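Local structure of possible galactose mutarotase (Streptomyces platensis subsp. rosaceus, 4RNL) at residues Ala169-Pro174 / Thr324-Gly329; Ala269-Thr274 / Val337-Val342. The protein probably interconverts the alpha and beta anomers of galactose or a related aldose, as other members of the aldose 1-epimerase family do. One frame throughout, in Å; residues are numbered along the deposited sequence.

Interaction 1 (Ala169-Pro174 / Thr324-Gly329)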
ATOM      1  N   ALA A 169       2.982  14.738  -5.735  1.00 15.79           N
ATOM      2  CA  ALA A 169       1.791  15.346  -6.325  1.00 13.74           C
ATOM      3  C   ALA A 169       1.758  16.848  -6.171  1.00 13.06           C
ATOM      4  O   ALA A 169       2.313  17.394  -5.220  1.00 12.95           O
ATOM      5  CB  ALA A 169       0.521  14.743  -5.737  1.00 13.72           C
ATOM      6  N   THR A 170       1.095  17.510  -7.115  1.00 12.33           N
ATOM      7  CA  THR A 170       0.729  18.919  -6.966  1.00 13.81           C
ATOM      8  C   THR A 170      -0.730  19.053  -7.365  1.00 18.79           C
ATOM      9  O   THR A 170      -1.271  18.173  -8.034  1.00 17.99           O
ATOM     10  CB  THR A 170       1.583  19.852  -7.844  1.00 19.83           C
ATOM     11  OG1 THR A 170       1.428  19.487  -9.224  1.00 20.06           O
ATOM     12  CG2 THR A 170       3.058  19.777  -7.450  1.00 19.61           C
ATOM     13  N   THR A 171      -1.361  20.152  -6.965  1.00 16.06           N
ATOM     14  CA  THR A 171      -2.785  20.342  -7.220  1.00 16.72           C
ATOM     15  C   THR A 171      -3.062  21.757  -7.697  1.00 18.95           C
ATOM     16  O   THR A 171      -2.306  22.673  -7.377  1.00 16.44           O
ATOM     17  CB  THR A 171      -3.612  20.058  -5.950  1.00 16.88           C
ATOM     18  OG1 THR A 171      -5.008  20.091  -6.269  1.00 17.70           O
ATOM     19  CG2 THR A 171      -3.310  21.094  -4.858  1.00 16.54           C
ATOM     20  N   ASP A 172      -4.126  21.950  -8.477  1.00 16.83           N
ATOM     21  CA  ASP A 172      -4.497  23.310  -8.887  1.00 18.80           C
ATOM     22  C   ASP A 172      -5.570  23.940  -7.992  1.00 22.13           C
ATOM     23  O   ASP A 172      -5.989  25.083  -8.208  1.00 18.53           O
ATOM     24  CB  ASP A 172      -4.874  23.390 -10.382  1.00 22.28           C
ATOM     25  CG  ASP A 172      -6.177  22.673 -10.719  1.00 27.72           C
ATOM     26  OD1 ASP A 172      -6.860  22.158  -9.807  1.00 19.24           O
ATOM     27  OD2 ASP A 172      -6.526  22.637 -11.922  1.00 28.55           O
ATOM     28  N   ALA A 173      -6.008  23.193  -6.983  1.00 17.93           N
ATOM     29  CA  ALA A 173      -6.957  23.716  -6.000  1.00 23.54           C
ATOM     30  C   ALA A 173      -6.839  22.903  -4.717  1.00 18.60           C
ATOM     31  O   ALA A 173      -6.430  21.745  -4.775  1.00 18.63           O
ATOM     32  CB  ALA A 173      -8.378  23.655  -6.551  1.00 24.01           C
ATOM     33  N   PRO A 174      -7.185  23.501  -3.560  1.00 19.00           N
ATOM     34  CA  PRO A 174      -7.067  22.752  -2.299  1.00 14.56           C
ATOM     35  C   PRO A 174      -7.792  21.413  -2.354  1.00 23.46           C
ATOM     36  O   PRO A 174      -8.903  21.314  -2.890  1.00 14.89           O
ATOM     37  CB  PRO A 174      -7.733  23.680  -1.274  1.00 15.08           C
ATOM     38  CG  PRO A 174      -7.511  25.060  -1.835  1.00 18.23           C
ATOM     39  CD  PRO A 174      -7.604  24.901  -3.337  1.00 19.46           C
ATOM     40  N   THR A 324      -3.776  16.104   5.860  1.00 12.35           N
ATOM     41  CA  THR A 324      -3.653  15.536   4.520  1.00 11.28           C
ATOM     42  C   THR A 324      -3.996  16.563   3.437  1.00 14.62           C
ATOM     43  O   THR A 324      -4.131  16.211   2.265  1.00 12.60           O
ATOM     44  CB  THR A 324      -4.552  14.309   4.359  1.00 12.29           C
ATOM     45  OG1 THR A 324      -5.920  14.690   4.553  1.00 13.33           O
ATOM     46  CG2 THR A 324      -4.183  13.250   5.397  1.00 10.58           C
ATOM     47  N   VAL A 325      -4.129  17.831   3.818  1.00 14.99           N
ATOM     48  CA  VAL A 325      -4.486  18.869   2.841  1.00 12.85           C
ATOM     49  C   VAL A 325      -3.293  19.211   1.943  1.00 15.90           C
ATOM     50  O   VAL A 325      -2.151  19.277   2.409  1.00 17.39           O
ATOM     51  CB  VAL A 325      -5.025  20.140   3.554  1.00 16.08           C
ATOM     52  CG1 VAL A 325      -5.298  21.281   2.557  1.00 14.43           C
ATOM     53  CG2 VAL A 325      -6.286  19.801   4.305  1.00 13.47           C
ATOM     54  N   LEU A 326      -3.554  19.398   0.651  1.00 13.71           N
ATOM     55  CA  LEU A 326      -2.541  19.900  -0.278  1.00 14.44           C
ATOM     56  C   LEU A 326      -3.109  21.134  -0.976  1.00 19.17           C
ATOM     57  O   LEU A 326      -4.268  21.129  -1.398  1.00 17.92           O
ATOM     58  CB  LEU A 326      -2.163  18.840  -1.317  1.00 13.17           C
ATOM     59  CG  LEU A 326      -1.097  19.271  -2.328  1.00 17.52           C
ATOM     60  CD1 LEU A 326       0.253  19.449  -1.630  1.00 19.47           C
ATOM     61  CD2 LEU A 326      -0.978  18.286  -3.484  1.00 16.63           C
ATOM     62  N   ARG A 327      -2.301  22.188  -1.083  1.00 16.85           N
ATOM     63  CA  ARG A 327      -2.743  23.443  -1.681  1.00 17.88           C
ATOM     64  C   ARG A 327      -1.887  23.816  -2.882  1.00 16.62           C
ATOM     65  O   ARG A 327      -0.763  23.340  -3.002  1.00 19.58           O
ATOM     66  CB  ARG A 327      -2.711  24.556  -0.636  1.00 18.00           C
ATOM     67  CG  ARG A 327      -3.733  24.358   0.451  1.00 19.70           C
ATOM     68  CD  ARG A 327      -3.704  25.472   1.481  1.00 24.24           C
ATOM     69  NE  ARG A 327      -4.596  25.125   2.583  1.00 22.98           N
ATOM     70  CZ  ARG A 327      -5.915  25.276   2.538  1.00 20.44           C
ATOM     71  NH1 ARG A 327      -6.490  25.792   1.460  1.00 19.19           N
ATOM     72  NH2 ARG A 327      -6.659  24.917   3.574  1.00 24.46           N
ATOM     73  N   PRO A 328      -2.419  24.661  -3.786  1.00 20.43           N
ATOM     74  CA  PRO A 328      -1.615  25.057  -4.947  1.00 23.45           C
ATOM     75  C   PRO A 328      -0.294  25.689  -4.527  1.00 21.36           C
ATOM     76  O   PRO A 328      -0.258  26.434  -3.544  1.00 21.65           O
ATOM     77  CB  PRO A 328      -2.506  26.088  -5.649  1.00 26.08           C
ATOM     78  CG  PRO A 328      -3.889  25.662  -5.306  1.00 25.97           C
ATOM     79  CD  PRO A 328      -3.800  25.170  -3.875  1.00 22.49           C
ATOM     80  N   GLY A 329       0.781  25.372  -5.241  1.00 22.94           N
ATOM     81  CA  GLY A 329       2.086  25.904  -4.895  1.00 26.91           C
ATOM     82  C   GLY A 329       2.857  24.986  -3.964  1.00 27.26           C
ATOM     83  O   GLY A 329       4.064  25.154  -3.784  1.00 25.46           O
TER
HETATM   84  O   HOH W   1       0.243  21.744  -5.245  1.00 18.10           O
HETATM   85  O   HOH W   2       0.421  23.644  -7.569  1.00 28.34           O
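The Arg327 guanidinium meets Pro174 at a slant: NH1 stands 3.5 Å from Pro174 CG, with Pro174 CB a little farther off, and the two side chains cross obliquely. The arginine chain is extended from CG to NE, and NH1 at its end lies by the proline ring; the same NH1 forms a salt bridge with Asp97, which Pro174 also touches. A second proline, Pro328, crosses Pro174 at about a right angle, CD to CD at 3.9 Å, while its CG rests against the peptide after Asp172, 3.6 Å from Asp172 C. Thr171 fills the middle of the contact. Its CG2 leans on Leu326 CG at 3.8 Å and on the backbone of Leu326 and Arg327. With OG1 anti to the backbone N (chi1 -173°), the hydroxyl turns instead to its own loop, donating to Ala173 O at 2.6 Å in the carbonyl plane, on a lone pair, and so bracing the turn. Leu326 CD2 reaches in beside Ala169 O and Thr171 CG2. The backbones are joined through water: one molecule accepts from Thr171 N and is bonded to Arg327 O, and another donates to Thr171 O at 2.9 Å while accepting from Gly329 N. Two CA-H...O contacts add to this, Pro328 CA to Thr171 O and Pro174 CA to Leu326 O, the latter at 3.4 Å. In this beta-sandwich fold the contact thus joins the end of strand 162-171, an inner strand of the large antiparallel sheet, and the loop after it to the two-stranded pairing of 175-176 with 325-326; Leu150 of strand 150-159 and Tyr332 of strand 332-342 pack on Leu326, and Leu96 of strand 93-96 on Pro174.

Interaction 2 (Ala269-Thr274 / Val337-Val342)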
ATOM      1  N   ALA A 269      13.417 -11.611   5.582  1.00 11.91           N
ATOM      2  CA  ALA A 269      13.142 -10.469   6.450  1.00 11.17           C
ATOM      3  C   ALA A 269      12.839  -9.242   5.615  1.00 12.06           C
ATOM      4  O   ALA A 269      13.428  -9.047   4.550  1.00 14.77           O
ATOM      5  CB  ALA A 269      14.334 -10.195   7.355  1.00 14.28           C
ATOM      6  N   LEU A 270      11.927  -8.415   6.115  1.00 12.69           N
ATOM      7  CA  LEU A 270      11.610  -7.129   5.503  1.00 12.12           C
ATOM      8  C   LEU A 270      11.789  -6.025   6.523  1.00 13.91           C
ATOM      9  O   LEU A 270      11.308  -6.138   7.656  1.00 12.34           O
ATOM     10  CB  LEU A 270      10.155  -7.112   5.043  1.00 10.43           C
ATOM     11  CG  LEU A 270       9.577  -5.753   4.632  1.00  9.88           C
ATOM     12  CD1 LEU A 270      10.200  -5.277   3.319  1.00  8.93           C
ATOM     13  CD2 LEU A 270       8.075  -5.865   4.499  1.00 13.02           C
ATOM     14  N   ALA A 271      12.495  -4.974   6.121  1.00 11.28           N
ATOM     15  CA  ALA A 271      12.546  -3.732   6.887  1.00 12.38           C
ATOM     16  C   ALA A 271      11.828  -2.681   6.062  1.00 10.86           C
ATOM     17  O   ALA A 271      12.210  -2.410   4.915  1.00 13.19           O
ATOM     18  CB  ALA A 271      13.991  -3.316   7.152  1.00 12.56           C
ATOM     19  N   LEU A 272      10.782  -2.100   6.637  1.00 11.71           N
ATOM     20  CA  LEU A 272       9.950  -1.126   5.942  1.00  9.40           C
ATOM     21  C   LEU A 272      10.271   0.257   6.489  1.00 14.38           C
ATOM     22  O   LEU A 272      10.122   0.496   7.695  1.00 11.83           O
ATOM     23  CB  LEU A 272       8.465  -1.439   6.209  1.00 10.98           C
ATOM     24  CG  LEU A 272       7.420  -0.654   5.407  1.00 16.51           C
ATOM     25  CD1 LEU A 272       7.598  -0.914   3.929  1.00 17.71           C
ATOM     26  CD2 LEU A 272       5.994  -0.995   5.823  1.00 17.06           C
ATOM     27  N   ALA A 273      10.707   1.161   5.614  1.00 12.58           N
ATOM     28  CA  ALA A 273      11.037   2.530   6.021  1.00  8.80           C
ATOM     29  C   ALA A 273      10.097   3.502   5.334  1.00  9.47           C
ATOM     30  O   ALA A 273       9.705   3.281   4.185  1.00 10.23           O
ATOM     31  CB  ALA A 273      12.478   2.854   5.692  1.00 10.50           C
ATOM     32  N   THR A 274       9.722   4.577   6.029  1.00  9.42           N
ATOM     33  CA  THR A 274       8.764   5.512   5.456  1.00 11.23           C
ATOM     34  C   THR A 274       8.873   6.908   6.040  1.00 11.06           C
ATOM     35  O   THR A 274       9.406   7.104   7.133  1.00 10.32           O
ATOM     36  CB  THR A 274       7.308   5.005   5.622  1.00 14.62           C
ATOM     37  OG1 THR A 274       6.420   5.801   4.826  1.00 10.62           O
ATOM     38  CG2 THR A 274       6.864   5.066   7.088  1.00 11.73           C
ATOM     39  N   VAL A 337      10.216   2.472   1.567  1.00 12.29           N
ATOM     40  CA  VAL A 337      11.224   1.560   1.038  1.00  9.74           C
ATOM     41  C   VAL A 337      11.007   0.186   1.649  1.00 14.06           C
ATOM     42  O   VAL A 337      10.874   0.053   2.867  1.00 13.46           O
ATOM     43  CB  VAL A 337      12.657   2.028   1.371  1.00 13.30           C
ATOM     44  CG1 VAL A 337      13.682   1.076   0.750  1.00 13.28           C
ATOM     45  CG2 VAL A 337      12.896   3.458   0.893  1.00 16.55           C
ATOM     46  N   TYR A 338      10.947  -0.833   0.795  1.00 11.72           N
ATOM     47  CA  TYR A 338      10.822  -2.208   1.246  1.00  9.73           C
ATOM     48  C   TYR A 338      12.186  -2.854   1.071  1.00 12.38           C
ATOM     49  O   TYR A 338      12.577  -3.159  -0.053  1.00 13.73           O
ATOM     50  CB  TYR A 338       9.818  -2.958   0.373  1.00 12.42           C
ATOM     51  CG  TYR A 338       8.393  -2.444   0.427  1.00 14.33           C
ATOM     52  CD1 TYR A 338       8.025  -1.269  -0.224  1.00 22.12           C
ATOM     53  CD2 TYR A 338       7.410  -3.163   1.094  1.00 16.30           C
ATOM     54  CE1 TYR A 338       6.715  -0.811  -0.187  1.00 21.08           C
ATOM     55  CE2 TYR A 338       6.101  -2.722   1.130  1.00 19.70           C
ATOM     56  CZ  TYR A 338       5.761  -1.546   0.489  1.00 28.40           C
ATOM     57  OH  TYR A 338       4.458  -1.111   0.538  1.00 34.64           O
ATOM     58  N   ALA A 339      12.911  -3.064   2.167  1.00 12.02           N
ATOM     59  CA  ALA A 339      14.259  -3.630   2.091  1.00 12.45           C
ATOM     60  C   ALA A 339      14.254  -5.084   2.548  1.00 12.43           C
ATOM     61  O   ALA A 339      13.980  -5.377   3.715  1.00 13.75           O
ATOM     62  CB  ALA A 339      15.240  -2.804   2.931  1.00 13.70           C
ATOM     63  N   PHE A 340      14.558  -5.993   1.624  1.00 12.33           N
ATOM     64  CA  PHE A 340      14.536  -7.422   1.921  1.00 11.22           C
ATOM     65  C   PHE A 340      15.928  -7.933   2.247  1.00 15.07           C
ATOM     66  O   PHE A 340      16.921  -7.469   1.687  1.00 15.86           O
ATOM     67  CB  PHE A 340      13.938  -8.217   0.745  1.00 12.00           C
ATOM     68  CG  PHE A 340      12.480  -7.921   0.498  1.00 13.11           C
ATOM     69  CD1 PHE A 340      12.100  -6.832  -0.275  1.00 11.03           C
ATOM     70  CD2 PHE A 340      11.489  -8.720   1.063  1.00 16.12           C
ATOM     71  CE1 PHE A 340      10.749  -6.547  -0.490  1.00 12.44           C
ATOM     72  CE2 PHE A 340      10.150  -8.446   0.853  1.00 15.58           C
ATOM     73  CZ  PHE A 340       9.776  -7.351   0.083  1.00 11.95           C
ATOM     74  N   SER A 341      15.992  -8.898   3.157  1.00 13.92           N
ATOM     75  CA  SER A 341      17.252  -9.527   3.540  1.00 14.57           C
ATOM     76  C   SER A 341      16.908 -10.885   4.114  1.00 14.18           C
ATOM     77  O   SER A 341      15.764 -11.332   4.002  1.00 14.00           O
ATOM     78  CB  SER A 341      17.979  -8.687   4.587  1.00 16.21           C
ATOM     79  OG  SER A 341      17.185  -8.543   5.754  1.00 16.55           O
ATOM     80  N   VAL A 342      17.878 -11.536   4.747  1.00 14.48           N
ATOM     81  CA  VAL A 342      17.612 -12.817   5.404  1.00 13.40           C
ATOM     82  C   VAL A 342      18.260 -12.846   6.772  1.00 15.16           C
ATOM     83  O   VAL A 342      19.182 -12.075   7.039  1.00 17.43           O
ATOM     84  CB  VAL A 342      18.114 -14.028   4.584  1.00 15.77           C
ATOM     85  CG1 VAL A 342      17.382 -14.117   3.254  1.00 15.25           C
ATOM     86  CG2 VAL A 342      19.616 -13.946   4.370  1.00 19.59           C
TER
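Val337 N donates to Ala273 O at 2.8 Å, and Ala273 N returns a bond to Val337 O. Ala271 with Ala339 and Ala269 with Ser341 are likewise doubly bonded, so these three hydrogen-bonded pairs of an antiparallel sheet alternate with the non-hydrogen-bonded pairs Leu270-Phe340 and Leu272-Tyr338. On the face carrying the latter four side chains, each leucine lays its CD1 over its partner's ring. Leu272 CD1 sits over one face of Tyr338, 3.7 Å from the ring centroid and offset toward the rim, the two side chains lying side by side and pointing the same way. With CG anti to the carbonyl carbon and beside the backbone N (chi1 -64°), the Tyr338 ring starts out alongside Leu272. Leu270 CD1 makes the matching CH-pi contact with Phe340 at 4.0 Å from the centroid; it also meets Tyr338 at the ring edge and approaches Tyr338 CB to 3.8 Å, so this one methyl fits between both aromatics. An alanine at Tyr338 would probably leave Leu272 CD1 without the ring it lies on and open a gap beside Asn181 of strand 180-185. On the other face Ala271 CB and Ala339 CB lie 4.4 Å apart. The chemistry implies a join fixed by backbone bonds, with its apolar aromatic face turned toward strands 180-185 and 305-310, the packing of a beta-sandwich interior.

Both contacts involve the large antiparallel sheet, in which strands 162-171 and 332-342 are neighbours, yet they lie apart, with centres 30 Å from each other and nearest atoms about 13 Å. Interaction 2 joins two adjacent strands within that sheet, and its leucines and aromatics look into the protein. Interaction 1 sits at the periphery, where one of those strands runs out into a loop: buried Thr171 and Leu326 sit beside exposed Asp172 and Pro328 in the same contact. Direct backbone bonding dominates interaction 2, whereas prolines, waters and an arginine salt-bridged to Asp97 mark interaction 1. Strand 325-326 leads on to strand 332-342, linking the two in sequence.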